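Local coordinates for protein UspA1 (Moraxella catarrhalis, PDB 3NTN) that probably serves as a trimeric autotransporter adhesin of the outer membrane, associated with binding of fibronectin and the receptor CEACAM1, at residues T37-A42 with N47-K52; K52-A57 with N61-D66. All coordinates share one frame; numbering follows the deposited sequence.

Interaction 1: residues T37-A42 with N47-K52; sequences TDSTIA and NQATGK
I41 reaches from strand 40-42 into the interior of the coil and meets N47 and A49 of the facing segment 47-52. Its CB carries two branches that part company. CG1 lies beside the backbone N (chi1 -60°) and packs on the methyl of A49, with I41 CG1 4.0 Å from A49 CB; the tip then comes over the backbone, I41 CD1 standing 3.8 Å from N47 O. CG2 instead rests on the N47 side chain, 3.9 Å from both N47 CB and N47 ND2, the two side chains passing at a slant. N47 ND2 bonds G58 O, and the main-chain N of N47 bonds N32 OD1. These strands run in opposite directions as the two walls of one turn of the left-handed beta-roll of YadA-like heads, joined by side chains in the narrow core. Farther along, S39 CB lies 4.0 Å from A49 CB, while S39 OG turns back to bond G36 O. At the far end of the turn the walls converge: T37 O accepts a CA-H contact from K52 CA (3.3 Å). On the outer side of strand 40-42, A42 packs on F55 of the third subunit and T40 on G44 of the second, whose R45 salt-bridges D38.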
loop_
_atom_site.group_PDB
_atom_site.type_symbol
_atom_site.label_atom_id
_atom_site.label_comp_id
_atom_site.label_asym_id
_atom_site.label_seq_id
_atom_site.Cartn_x
_atom_site.Cartn_y
_atom_site.Cartn_z
ATOM N N THR B 37 13.830 -1.803 -29.169
ATOM C CA THR B 37 14.827 -2.829 -29.005
ATOM C C THR B 37 14.464 -3.737 -27.809
ATOM O O THR B 37 14.127 -3.251 -26.730
ATOM C CB THR B 37 16.197 -2.174 -28.876
ATOM O OG1 THR B 37 16.444 -1.396 -30.060
ATOM C CG2 THR B 37 17.314 -3.209 -28.703
ATOM N N ASP B 38 14.449 -5.054 -28.010
ATOM C CA ASP B 38 14.114 -5.971 -26.916
ATOM C C ASP B 38 12.667 -5.810 -26.408
ATOM O O ASP B 38 12.368 -6.155 -25.225
ATOM C CB ASP B 38 15.079 -5.790 -25.706
ATOM C CG ASP B 38 16.551 -5.870 -26.092
ATOM O OD1 ASP B 38 16.860 -6.602 -27.030
ATOM O OD2 ASP B 38 17.404 -5.212 -25.437
ATOM N N SER B 39 11.771 -5.240 -27.222
ATOM C CA SER B 39 10.376 -5.071 -26.772
ATOM C C SER B 39 9.582 -6.401 -26.929
ATOM O O SER B 39 9.993 -7.340 -27.642
ATOM C CB SER B 39 9.681 -3.898 -27.454
ATOM O OG SER B 39 9.665 -4.099 -28.848
ATOM N N THR B 40 8.478 -6.496 -26.217
ATOM C CA THR B 40 7.732 -7.747 -26.212
ATOM C C THR B 40 6.231 -7.492 -26.128
ATOM O O THR B 40 5.754 -6.769 -25.260
ATOM C CB THR B 40 8.138 -8.648 -25.003
ATOM O OG1 THR B 40 9.511 -8.985 -25.078
ATOM C CG2 THR B 40 7.340 -9.924 -24.973
ATOM N N ILE B 41 5.488 -8.112 -27.025
ATOM C CA ILE B 41 4.039 -8.170 -26.829
ATOM C C ILE B 41 3.647 -9.629 -26.767
ATOM O O ILE B 41 3.962 -10.400 -27.657
ATOM C CB ILE B 41 3.277 -7.391 -27.882
ATOM C CG1 ILE B 41 3.690 -5.914 -27.830
ATOM C CG2 ILE B 41 1.759 -7.562 -27.719
ATOM C CD1 ILE B 41 3.414 -5.157 -29.092
ATOM N N ALA B 42 3.044 -10.013 -25.654
ATOM C CA ALA B 42 2.694 -11.371 -25.420
ATOM C C ALA B 42 1.475 -11.751 -26.302
ATOM O O ALA B 42 1.359 -12.901 -26.708
ATOM C CB ALA B 42 2.380 -11.592 -23.975
ATOM N N ASN B 47 -1.974 -3.495 -29.295
ATOM C CA ASN B 47 -0.873 -3.117 -28.395
ATOM C C ASN B 47 0.308 -2.465 -29.131
ATOM O O ASN B 47 0.620 -2.808 -30.280
ATOM C CB ASN B 47 -0.347 -4.311 -27.604
ATOM C CG ASN B 47 -1.404 -4.935 -26.700
ATOM O OD1 ASN B 47 -1.880 -4.296 -25.775
ATOM N ND2 ASN B 47 -1.768 -6.185 -26.964
ATOM N N GLN B 48 0.938 -1.514 -28.447
ATOM C CA GLN B 48 2.230 -0.971 -28.858
ATOM C C GLN B 48 3.266 -1.192 -27.769
ATOM O O GLN B 48 2.925 -1.327 -26.585
ATOM C CB GLN B 48 2.133 0.510 -29.172
ATOM C CG GLN B 48 1.159 0.822 -30.289
ATOM C CD GLN B 48 0.961 2.298 -30.435
ATOM O OE1 GLN B 48 1.767 3.107 -29.932
ATOM N NE2 GLN B 48 -0.116 2.682 -31.126
ATOM N N ALA B 49 4.512 -1.315 -28.199
ATOM C CA ALA B 49 5.615 -1.324 -27.302
ATOM C C ALA B 49 6.814 -0.641 -27.976
ATOM O O ALA B 49 7.681 -1.268 -28.570
ATOM C CB ALA B 49 5.930 -2.748 -26.816
ATOM N N THR B 50 6.828 0.678 -27.893
ATOM C CA THR B 50 7.934 1.448 -28.426
ATOM C C THR B 50 9.158 1.546 -27.492
ATOM O O THR B 50 10.226 1.944 -27.941
ATOM C CB THR B 50 7.502 2.839 -28.849
ATOM O OG1 THR B 50 7.156 3.590 -27.672
ATOM C CG2 THR B 50 6.271 2.781 -29.858
ATOM N N GLY B 51 9.054 1.181 -26.222
ATOM C CA GLY B 51 10.227 1.340 -25.393
ATOM C C GLY B 51 11.250 0.221 -25.426
ATOM O O GLY B 51 10.884 -0.971 -25.624
ATOM N N LYS B 52 12.526 0.568 -25.187
ATOM C CA LYS B 52 13.518 -0.510 -24.948
ATOM C C LYS B 52 13.111 -1.423 -23.760
ATOM O O LYS B 52 12.810 -0.918 -22.693
ATOM C CB LYS B 52 14.975 -0.018 -24.823
ATOM C CG LYS B 52 15.307 1.170 -25.690
ATOM C CD LYS B 52 16.805 1.283 -25.944
ATOM C CE LYS B 52 17.242 2.695 -26.320
ATOM N NZ LYS B 52 16.127 3.597 -26.773
#

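Interaction 2: residues K52-A57 with N61-D66; sequences KGSFAA and NKANAD
D66 takes hold of K52 at the edge of the coil: K52 N donates a hydrogen bond to D66 OD2 (3.2 Å, 145° at the hydrogen), arriving from above the carboxylate plane, 36° out of it. The same oxygen lies 3.3 Å from K52 CG, and the lysine chain runs alongside the aspartate until its bend at chi4 returns the ammonium group to a long salt bridge, K52 NZ to D66 OD2 3.9 Å. One carboxylate oxygen thus faces both the backbone N and the charged end of a single residue. Inward, S54 points its CB at A63, and its hydroxyl is satisfied by G51 O, with A63 O also close to S54 OG at 3.1 Å. The two strands are opposite walls of a left-handed beta-roll coil, here with a core of small residues: A56 CB meets A63 CB at 3.9 Å, and A63 CB is 3.5 Å from F55 O. N61 closes the other end: N61 CB lies 4.1 Å from A56 CB, and A57 O is 2.9 Å from N61 ND2 at an angle too poor for a hydrogen bond. Its chi1 of -60° turns the amide towards the neighbouring coils, and bonds of ND2 to G72 O and N47 OD1 and of OD1 to N75 N fix it. F55 and A57 face outward from the core; the F55 ring packs against A57 of the second subunit and F55 of the third.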
loop_
_atom_site.group_PDB
_atom_site.type_symbol
_atom_site.label_atom_id
_atom_site.label_comp_id
_atom_site.label_asym_id
_atom_site.label_seq_id
_atom_site.Cartn_x
_atom_site.Cartn_y
_atom_site.Cartn_z
ATOM N N LYS B 52 12.526 0.568 -25.187
ATOM C CA LYS B 52 13.518 -0.510 -24.948
ATOM C C LYS B 52 13.111 -1.423 -23.760
ATOM O O LYS B 52 12.810 -0.918 -22.693
ATOM C CB LYS B 52 14.975 -0.018 -24.823
ATOM C CG LYS B 52 15.307 1.170 -25.690
ATOM C CD LYS B 52 16.805 1.283 -25.944
ATOM C CE LYS B 52 17.242 2.695 -26.320
ATOM N NZ LYS B 52 16.127 3.597 -26.773
ATOM N N GLY B 53 13.041 -2.743 -24.000
ATOM C CA GLY B 53 12.860 -3.742 -22.969
ATOM C C GLY B 53 11.453 -3.723 -22.383
ATOM O O GLY B 53 11.217 -4.229 -21.268
ATOM N N SER B 54 10.523 -3.161 -23.142
ATOM C CA SER B 54 9.173 -3.006 -22.715
ATOM C C SER B 54 8.311 -4.276 -22.899
ATOM O O SER B 54 8.684 -5.247 -23.544
ATOM C CB SER B 54 8.515 -1.816 -23.441
ATOM O OG SER B 54 8.430 -2.063 -24.841
ATOM N N PHE B 55 7.152 -4.274 -22.283
ATOM C CA PHE B 55 6.331 -5.429 -22.282
ATOM C C PHE B 55 4.883 -4.979 -22.204
ATOM O O PHE B 55 4.539 -4.185 -21.351
ATOM C CB PHE B 55 6.680 -6.343 -21.103
ATOM C CG PHE B 55 5.776 -7.535 -20.996
ATOM C CD1 PHE B 55 6.008 -8.678 -21.748
ATOM C CD2 PHE B 55 4.636 -7.484 -20.178
ATOM C CE1 PHE B 55 5.102 -9.841 -21.672
ATOM C CE2 PHE B 55 3.742 -8.597 -20.082
ATOM C CZ PHE B 55 3.983 -9.782 -20.838
ATOM N N ALA B 56 4.048 -5.454 -23.127
ATOM C CA ALA B 56 2.599 -5.181 -23.095
ATOM C C ALA B 56 1.880 -6.485 -23.345
ATOM O O ALA B 56 2.382 -7.346 -24.047
ATOM C CB ALA B 56 2.207 -4.129 -24.190
ATOM N N ALA B 57 0.710 -6.669 -22.722
ATOM C CA ALA B 57 -0.232 -7.735 -23.141
ATOM C C ALA B 57 -1.668 -7.279 -22.854
ATOM O O ALA B 57 -1.890 -6.555 -21.909
ATOM C CB ALA B 57 0.095 -9.008 -22.404
ATOM N N ASN B 61 -2.806 -1.433 -25.103
ATOM C CA ASN B 61 -1.771 -0.931 -24.189
ATOM C C ASN B 61 -0.682 -0.254 -24.966
ATOM O O ASN B 61 -0.476 -0.600 -26.141
ATOM C CB ASN B 61 -1.193 -2.074 -23.374
ATOM C CG ASN B 61 -2.254 -2.763 -22.554
ATOM O OD1 ASN B 61 -2.767 -2.172 -21.613
ATOM N ND2 ASN B 61 -2.652 -3.992 -22.942
ATOM N N LYS B 62 -0.007 0.711 -24.337
ATOM C CA LYS B 62 1.157 1.322 -24.914
ATOM C C LYS B 62 2.266 1.214 -23.900
ATOM O O LYS B 62 2.235 1.859 -22.863
ATOM C CB LYS B 62 0.907 2.803 -25.213
ATOM C CG LYS B 62 -0.100 3.054 -26.341
ATOM C CD LYS B 62 -0.185 4.588 -26.665
ATOM C CE LYS B 62 -1.038 4.867 -27.887
ATOM N NZ LYS B 62 -2.317 4.088 -27.796
ATOM N N ALA B 63 3.270 0.407 -24.216
ATOM C CA ALA B 63 4.370 0.212 -23.318
ATOM C C ALA B 63 5.480 0.966 -24.012
ATOM O O ALA B 63 6.424 0.344 -24.553
ATOM C CB ALA B 63 4.655 -1.232 -23.239
ATOM N N ASN B 64 5.348 2.313 -23.978
ATOM C CA ASN B 64 6.075 3.237 -24.852
ATOM C C ASN B 64 7.101 4.117 -24.160
ATOM O O ASN B 64 7.185 5.302 -24.417
ATOM C CB ASN B 64 5.113 4.106 -25.685
ATOM C CG ASN B 64 4.325 3.298 -26.729
ATOM O OD1 ASN B 64 4.451 2.072 -26.813
ATOM N ND2 ASN B 64 3.479 3.994 -27.514
ATOM N N ALA B 65 7.890 3.526 -23.268
ATOM C CA ALA B 65 9.106 4.194 -22.734
ATOM C C ALA B 65 9.967 3.081 -22.210
ATOM O O ALA B 65 9.491 1.889 -22.031
ATOM C CB ALA B 65 8.764 5.140 -21.640
ATOM N N ASP B 66 11.222 3.402 -21.934
ATOM C CA ASP B 66 12.126 2.338 -21.616
ATOM C C ASP B 66 11.613 1.545 -20.403
ATOM O O ASP B 66 11.140 2.123 -19.443
ATOM C CB ASP B 66 13.549 2.849 -21.444
ATOM C CG ASP B 66 14.118 3.457 -22.742
ATOM O OD1 ASP B 66 15.166 4.132 -22.629
ATOM O OD2 ASP B 66 13.532 3.249 -23.855
#

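Overall arrangement
Followed from the N terminus, the chain runs up strand 40-42, turns through 43-46 and returns along 47-52, where interaction 1 closes the loop; at K52, which both contacts share, it starts up again through strand 55-57, and interaction 2 closes the next loop at 61-66. The two are in series, neither nested nor crossed, and their centres lie about 5 Å apart as successive coils of one beta-roll. Strands 40-42 and 55-57 are parallel neighbours in the long sheet. On the other wall Q48 N probably bonds N61 O, joining coil to coil, and in the core S54 OG packs against both S39 CB and A49 CB. Both coils touch the second subunit of the trimeric head.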